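Local coordinates for PA0821 (PDB 7DRG), which probably acts as the immunity protein (antitoxin) that protects Pseudomonas aeruginosa from a putative VRR-NUC effector of the type VI secretion system, at the interface of chains A and B. Numbering follows the deposited sequence. Chains: chain A/B, PA0821.

Contact 1: the interface of chains A and B. Residues chain A 184, 200, 204-205; chain B 4-5, 7-8.
A:Phe200 has its CG anti to the backbone N (chi1 179°), which swings the ring along its helix towards A:Arg204 and against the N-terminal helix 4-13 of chain B. A:Met205, a selenomethionine, bends at chi3 (80°), turning its CE methyl towards B:Phe5. Helix 4-13 passes under one face of the phenyl ring, towards the CZ and CE2 rim. There A:Phe200 CZ meets B:Leu7 CB at 3.6 Å, and the two side chains cross at about a right angle. A:Arg204 CB packs over the other face, near the rim, so the ring is sandwiched. B:Pro4 is poorly ordered, and its contacts are less certain. Its carbonyl O lies near the ring plane, 3.6 Å from A:Phe200 CE2, and its CB is 3.9 Å from A:Met205 CG. A:Met205 CE sits above the plane of B:Phe5, just beyond the CD1-CE1 bond, 3.7 Å from B:Phe5 CE1. The phenol OH of A:Tyr184 approaches B:Ala8 CB at 3.9 Å. Together the chain A residues form a largely apolar seat, with the phenol OH at its far side. The seat holds the N-terminal helix of one copy against the other, in a pairing that may be only a crystal contact.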
# COMPACT_ATOMS: atom_id res chain seq x y z
N TYR A 184 -15.59 -3.12 -2.56
CA TYR A 184 -15.46 -4.57 -2.43
C TYR A 184 -16.16 -5.05 -1.17
O TYR A 184 -15.79 -4.64 -0.06
CB TYR A 184 -13.99 -4.99 -2.37
CG TYR A 184 -13.29 -5.02 -3.71
CD1 TYR A 184 -13.45 -6.10 -4.58
CD2 TYR A 184 -12.45 -3.99 -4.09
CE1 TYR A 184 -12.80 -6.13 -5.80
CE2 TYR A 184 -11.79 -4.02 -5.31
CZ TYR A 184 -11.97 -5.09 -6.16
OH TYR A 184 -11.32 -5.11 -7.37
N PHE A 200 -2.78 1.71 -3.89
CA PHE A 200 -3.10 1.31 -5.25
C PHE A 200 -4.50 1.77 -5.63
O PHE A 200 -4.72 2.30 -6.72
CB PHE A 200 -2.97 -0.20 -5.41
CG PHE A 200 -3.32 -0.68 -6.79
CD1 PHE A 200 -2.40 -0.58 -7.82
CD2 PHE A 200 -4.57 -1.23 -7.05
CE1 PHE A 200 -2.72 -1.02 -9.09
CE2 PHE A 200 -4.89 -1.66 -8.32
CZ PHE A 200 -3.97 -1.56 -9.34
N ARG A 204 -5.25 4.10 -8.82
CA ARG A 204 -5.80 3.43 -9.99
C ARG A 204 -7.31 3.23 -9.94
O ARG A 204 -7.93 3.10 -10.99
CB ARG A 204 -5.15 2.06 -10.18
CG ARG A 204 -3.69 2.07 -10.67
CD ARG A 204 -3.64 2.42 -12.15
NE ARG A 204 -3.58 3.87 -12.30
CZ ARG A 204 -4.02 4.56 -13.34
NH1 ARG A 204 -4.57 3.95 -14.38
NH2 ARG A 204 -3.91 5.88 -13.32
N MSE A 205 -7.90 3.17 -8.75
CA MSE A 205 -9.36 3.01 -8.62
C MSE A 205 -9.93 4.00 -7.61
O MSE A 205 -10.54 3.60 -6.62
CB MSE A 205 -9.71 1.57 -8.20
CG MSE A 205 -9.11 0.49 -9.09
SE MSE A 205 -9.33 -1.34 -8.38
CE MSE A 205 -11.18 -1.65 -8.92
N PRO B 4 -7.00 -2.61 -13.96
CA PRO B 4 -6.62 -2.54 -12.53
C PRO B 4 -7.07 -3.74 -11.70
O PRO B 4 -6.57 -3.90 -10.58
CB PRO B 4 -7.31 -1.26 -12.05
CG PRO B 4 -7.57 -0.47 -13.28
CD PRO B 4 -7.88 -1.49 -14.33
N PHE B 5 -7.98 -4.58 -12.20
CA PHE B 5 -8.63 -5.57 -11.33
C PHE B 5 -7.68 -6.71 -10.99
O PHE B 5 -7.59 -7.12 -9.82
CB PHE B 5 -9.89 -6.11 -12.00
CG PHE B 5 -10.85 -5.04 -12.34
CD1 PHE B 5 -11.74 -4.57 -11.39
CD2 PHE B 5 -10.83 -4.45 -13.59
CE1 PHE B 5 -12.62 -3.58 -11.70
CE2 PHE B 5 -11.71 -3.44 -13.89
CZ PHE B 5 -12.60 -3.01 -12.93
N LEU B 7 -4.53 -6.66 -10.84
CA LEU B 7 -3.54 -6.16 -9.90
C LEU B 7 -4.13 -6.01 -8.50
O LEU B 7 -3.45 -6.29 -7.50
CB LEU B 7 -2.96 -4.84 -10.39
CG LEU B 7 -1.76 -4.98 -11.31
CD1 LEU B 7 -1.59 -3.69 -12.09
CD2 LEU B 7 -0.50 -5.30 -10.50
N ALA B 8 -5.38 -5.55 -8.41
CA ALA B 8 -6.02 -5.46 -7.10
C ALA B 8 -6.13 -6.84 -6.46
O ALA B 8 -5.97 -6.98 -5.24
CB ALA B 8 -7.40 -4.82 -7.24

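Contact 2: the interface of chains A and B. Residues chain A 195, 197; chain B 11-15, 204.
The C-terminal end of helix 4-13 in chain B, with the turn that follows it, meets a loop of chain A just before helix 198-204. A:Glu195 and A:Ser197 come from that loop, and B:Arg204 stands between them and the helix end. A:Ser197 OG accepts a bent hydrogen bond from B:Arg204 NH1 at 3.0 Å; the hydroxyl is tilted 23° from the guanidinium plane. A:Glu195 comes over one face of the same group instead of meeting its edge. Its OE1 forms a salt bridge with B:Arg204 NH2 at 3.4 Å, and the carboxylate and guanidinium planes are 35° apart. B:Leu11 CD2 packs on the opposite face. The edge of the guanidinium is used within chain B, and a bend of the arginine chain at chi3 (56°) helps turn it to the carbonyls. NH2 of B:Arg204 donates to B:Leu11 O at 2.7 Å, nearly straight and on a lone pair. Its bond to B:Gln14 O is strongly bent. NE of B:Arg204 donates to B:Pro15 O at 2.8 Å. These bonds within chain B hold the group's rotation and present it to chain A. A:Glu195 OE1 also lies 3.1 Å from B:Leu11 O; two acceptors this close make a doubtful contact. A water joins A:Glu195 OE2 to the carbonyl O of B:Arg204. In the fold, B:Arg204 ends helix 191-204 and ties it to the turn after helix 4-13, so the chain A loop docks where two segments of chain B join.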
# COMPACT_ATOMS: atom_id res chain seq x y z
N GLU A 195 -4.68 -7.47 2.67
CA GLU A 195 -4.28 -6.08 2.74
C GLU A 195 -5.20 -5.23 1.86
O GLU A 195 -5.46 -5.61 0.71
CB GLU A 195 -2.83 -5.91 2.30
CG GLU A 195 -1.86 -6.83 3.02
CD GLU A 195 -0.84 -7.50 2.10
OE1 GLU A 195 -1.25 -8.10 1.08
OE2 GLU A 195 0.37 -7.44 2.41
N SER A 197 -4.51 -2.49 0.25
CA SER A 197 -3.79 -1.88 -0.88
C SER A 197 -4.32 -0.47 -1.15
O SER A 197 -4.57 -0.10 -2.30
CB SER A 197 -3.86 -2.74 -2.14
OG SER A 197 -3.54 -4.09 -1.85
N LEU B 11 -2.52 -7.88 -5.31
CA LEU B 11 -2.08 -7.13 -4.14
C LEU B 11 -2.80 -7.57 -2.87
O LEU B 11 -2.22 -7.53 -1.78
CB LEU B 11 -2.28 -5.64 -4.37
CG LEU B 11 -1.37 -5.04 -5.43
CD1 LEU B 11 -1.83 -3.63 -5.80
CD2 LEU B 11 0.06 -5.03 -4.95
N ALA B 12 -4.06 -8.00 -2.98
CA ALA B 12 -4.81 -8.39 -1.80
C ALA B 12 -4.27 -9.65 -1.14
O ALA B 12 -4.49 -9.85 0.05
CB ALA B 12 -6.29 -8.59 -2.15
N LYS B 13 -3.54 -10.49 -1.89
CA LYS B 13 -3.19 -11.82 -1.39
C LYS B 13 -1.71 -12.05 -1.14
O LYS B 13 -1.37 -13.01 -0.44
CB LYS B 13 -3.70 -12.90 -2.35
CG LYS B 13 -5.21 -13.11 -2.30
CD LYS B 13 -5.69 -13.95 -3.47
CE LYS B 13 -5.22 -13.37 -4.79
NZ LYS B 13 -5.79 -14.08 -5.96
N GLN B 14 -0.82 -11.22 -1.67
CA GLN B 14 0.58 -11.35 -1.29
C GLN B 14 1.20 -9.96 -1.19
O GLN B 14 0.78 -9.04 -1.91
CB GLN B 14 1.36 -12.21 -2.30
CG GLN B 14 1.56 -11.58 -3.65
CD GLN B 14 2.36 -12.45 -4.62
OE1 GLN B 14 2.51 -13.65 -4.43
NE2 GLN B 14 2.88 -11.82 -5.67
N PRO B 15 2.19 -9.79 -0.32
CA PRO B 15 2.71 -8.44 -0.05
C PRO B 15 3.41 -7.80 -1.23
O PRO B 15 3.33 -6.57 -1.40
CB PRO B 15 3.69 -8.67 1.12
CG PRO B 15 3.28 -9.97 1.72
CD PRO B 15 2.75 -10.80 0.60
N ARG B 204 4.10 -2.55 3.06
CA ARG B 204 3.64 -3.94 3.12
C ARG B 204 4.75 -4.95 3.38
O ARG B 204 4.46 -6.06 3.83
CB ARG B 204 2.96 -4.31 1.80
CG ARG B 204 1.89 -3.33 1.37
CD ARG B 204 1.77 -3.29 -0.15
NE ARG B 204 1.52 -4.61 -0.72
CZ ARG B 204 0.30 -5.10 -0.95
NH1 ARG B 204 -0.77 -4.37 -0.65
NH2 ARG B 204 0.16 -6.30 -1.47
O HOH W 1 2.17 -7.03 4.72

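Contact 3: the interface of chains A and B. Residues chain A 319, 322; chain B 203, 317-319, 323, 327.
The indole of A:Trp322 is the apolar centre, held between chain B groups on both sides of its plane. B:Ala323 CB lies over one face as a CH-pi contact, 3.9 Å from the centroid of the six-membered ring. B:Leu319 CD2 comes in on that same side, towards the CZ3 and CH2 end of the indole. B:Leu317 lies on the opposite face, near the CH2 end, and comes from the opposite direction. Its CD1 sits over the rim of the ring, and its CG is 3.5 Å from A:Trp322 CH2. The benzo end of the indole is thus a wedge between B:Leu317 and the B:Ala323 and B:Leu319 pair. CG of A:Trp322 is anti to the backbone N (chi1 165°), which points the ring off helix 318-327 into this cleft. One turn earlier on the same helix, A:Leu319 adds a second apolar knob. A:Leu319 CD1 lies in the plane of the B:Trp327 indole, at the edge, 3.9 Å from B:Trp327 CD1. A:Leu319 CB faces B:Ala203 CB from helix 191-204. The polar atoms at the margin are backbone carbonyl oxygens. A:Leu319 CD2 is 3.6 Å from B:Ala323 O, a contact with the carbonyl of helix 321-328. On the side of B:Arg318, the benzo edge reaches that residue's backbone and not its guanidinium: A:Trp322 CZ2 is 3.3 Å from B:Arg318 O.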
# COMPACT_ATOMS: atom_id res chain seq x y z
N LEU A 319 3.11 3.05 9.13
CA LEU A 319 3.09 3.43 7.72
C LEU A 319 1.79 3.01 7.04
O LEU A 319 1.38 3.65 6.07
CB LEU A 319 4.29 2.82 6.98
CG LEU A 319 5.63 3.53 7.18
CD1 LEU A 319 6.66 3.03 6.16
CD2 LEU A 319 5.49 5.04 7.11
N TRP A 322 -0.62 5.84 7.98
CA TRP A 322 -0.25 7.00 7.17
C TRP A 322 -0.77 6.86 5.74
O TRP A 322 -1.23 7.84 5.14
CB TRP A 322 1.27 7.15 7.21
CG TRP A 322 1.90 8.06 6.17
CD1 TRP A 322 1.96 9.43 6.19
CD2 TRP A 322 2.59 7.65 4.98
NE1 TRP A 322 2.63 9.89 5.08
CE2 TRP A 322 3.03 8.82 4.32
CE3 TRP A 322 2.88 6.40 4.41
CZ2 TRP A 322 3.74 8.78 3.12
CZ3 TRP A 322 3.58 6.37 3.21
CH2 TRP A 322 4.01 7.55 2.59
N ALA B 203 5.44 -0.15 2.81
CA ALA B 203 4.46 -0.27 3.88
C ALA B 203 3.97 -1.70 4.07
O ALA B 203 3.49 -2.03 5.16
CB ALA B 203 3.28 0.67 3.61
N LEU B 317 2.26 8.78 -3.37
CA LEU B 317 2.91 8.38 -2.13
C LEU B 317 4.42 8.59 -2.22
O LEU B 317 5.05 8.24 -3.22
CB LEU B 317 2.60 6.91 -1.86
CG LEU B 317 2.53 6.46 -0.40
CD1 LEU B 317 1.30 7.04 0.26
CD2 LEU B 317 2.53 4.94 -0.32
N ARG B 318 4.99 9.19 -1.18
CA ARG B 318 6.44 9.39 -1.09
C ARG B 318 6.88 9.26 0.36
O ARG B 318 6.24 9.83 1.25
CB ARG B 318 6.87 10.77 -1.60
CG ARG B 318 6.40 11.15 -2.99
CD ARG B 318 7.37 10.67 -4.05
NE ARG B 318 6.96 11.16 -5.36
CZ ARG B 318 7.72 11.13 -6.45
NH1 ARG B 318 8.95 10.64 -6.39
NH2 ARG B 318 7.25 11.59 -7.60
N LEU B 319 7.98 8.55 0.59
CA LEU B 319 8.52 8.42 1.94
C LEU B 319 9.40 9.62 2.23
O LEU B 319 10.61 9.61 2.00
CB LEU B 319 9.27 7.11 2.10
CG LEU B 319 8.41 5.85 2.13
CD1 LEU B 319 9.33 4.63 2.15
CD2 LEU B 319 7.48 5.86 3.32
N ALA B 323 7.35 10.20 7.64
CA ALA B 323 7.15 8.83 7.19
C ALA B 323 8.48 8.11 7.00
O ALA B 323 8.58 6.91 7.27
CB ALA B 323 6.33 8.80 5.90
N TRP B 327 9.71 4.77 8.89
CA TRP B 327 10.21 3.59 8.19
C TRP B 327 11.44 3.00 8.88
O TRP B 327 11.59 1.78 8.95
CB TRP B 327 10.54 3.94 6.73
CG TRP B 327 11.05 2.73 5.99
CD1 TRP B 327 10.30 1.77 5.38
CD2 TRP B 327 12.42 2.34 5.83
NE1 TRP B 327 11.11 0.81 4.83
CE2 TRP B 327 12.42 1.14 5.09
CE3 TRP B 327 13.65 2.89 6.22
CZ2 TRP B 327 13.60 0.47 4.75
CZ3 TRP B 327 14.82 2.22 5.88
CH2 TRP B 327 14.78 1.02 5.15

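Centres of the C-alpha atoms lie about 11 Å apart for contacts 1 and 2, 16 Å for contacts 2 and 3, and 20 Å for contacts 1 and 3. Helix 4-13 of chain B runs through contact 1 and ends in contact 2. In chain A, the contact 2 loop directly precedes helix 198-204 of contact 1. Helix 191-204 of chain B links contact 2 to contact 3 through the adjacent residues B:Arg204 and B:Ala203. Residue 204 serves contact 1 in chain A and contact 2 in chain B. The three patches are parts of one asymmetric interface, which may be a crystal assembly.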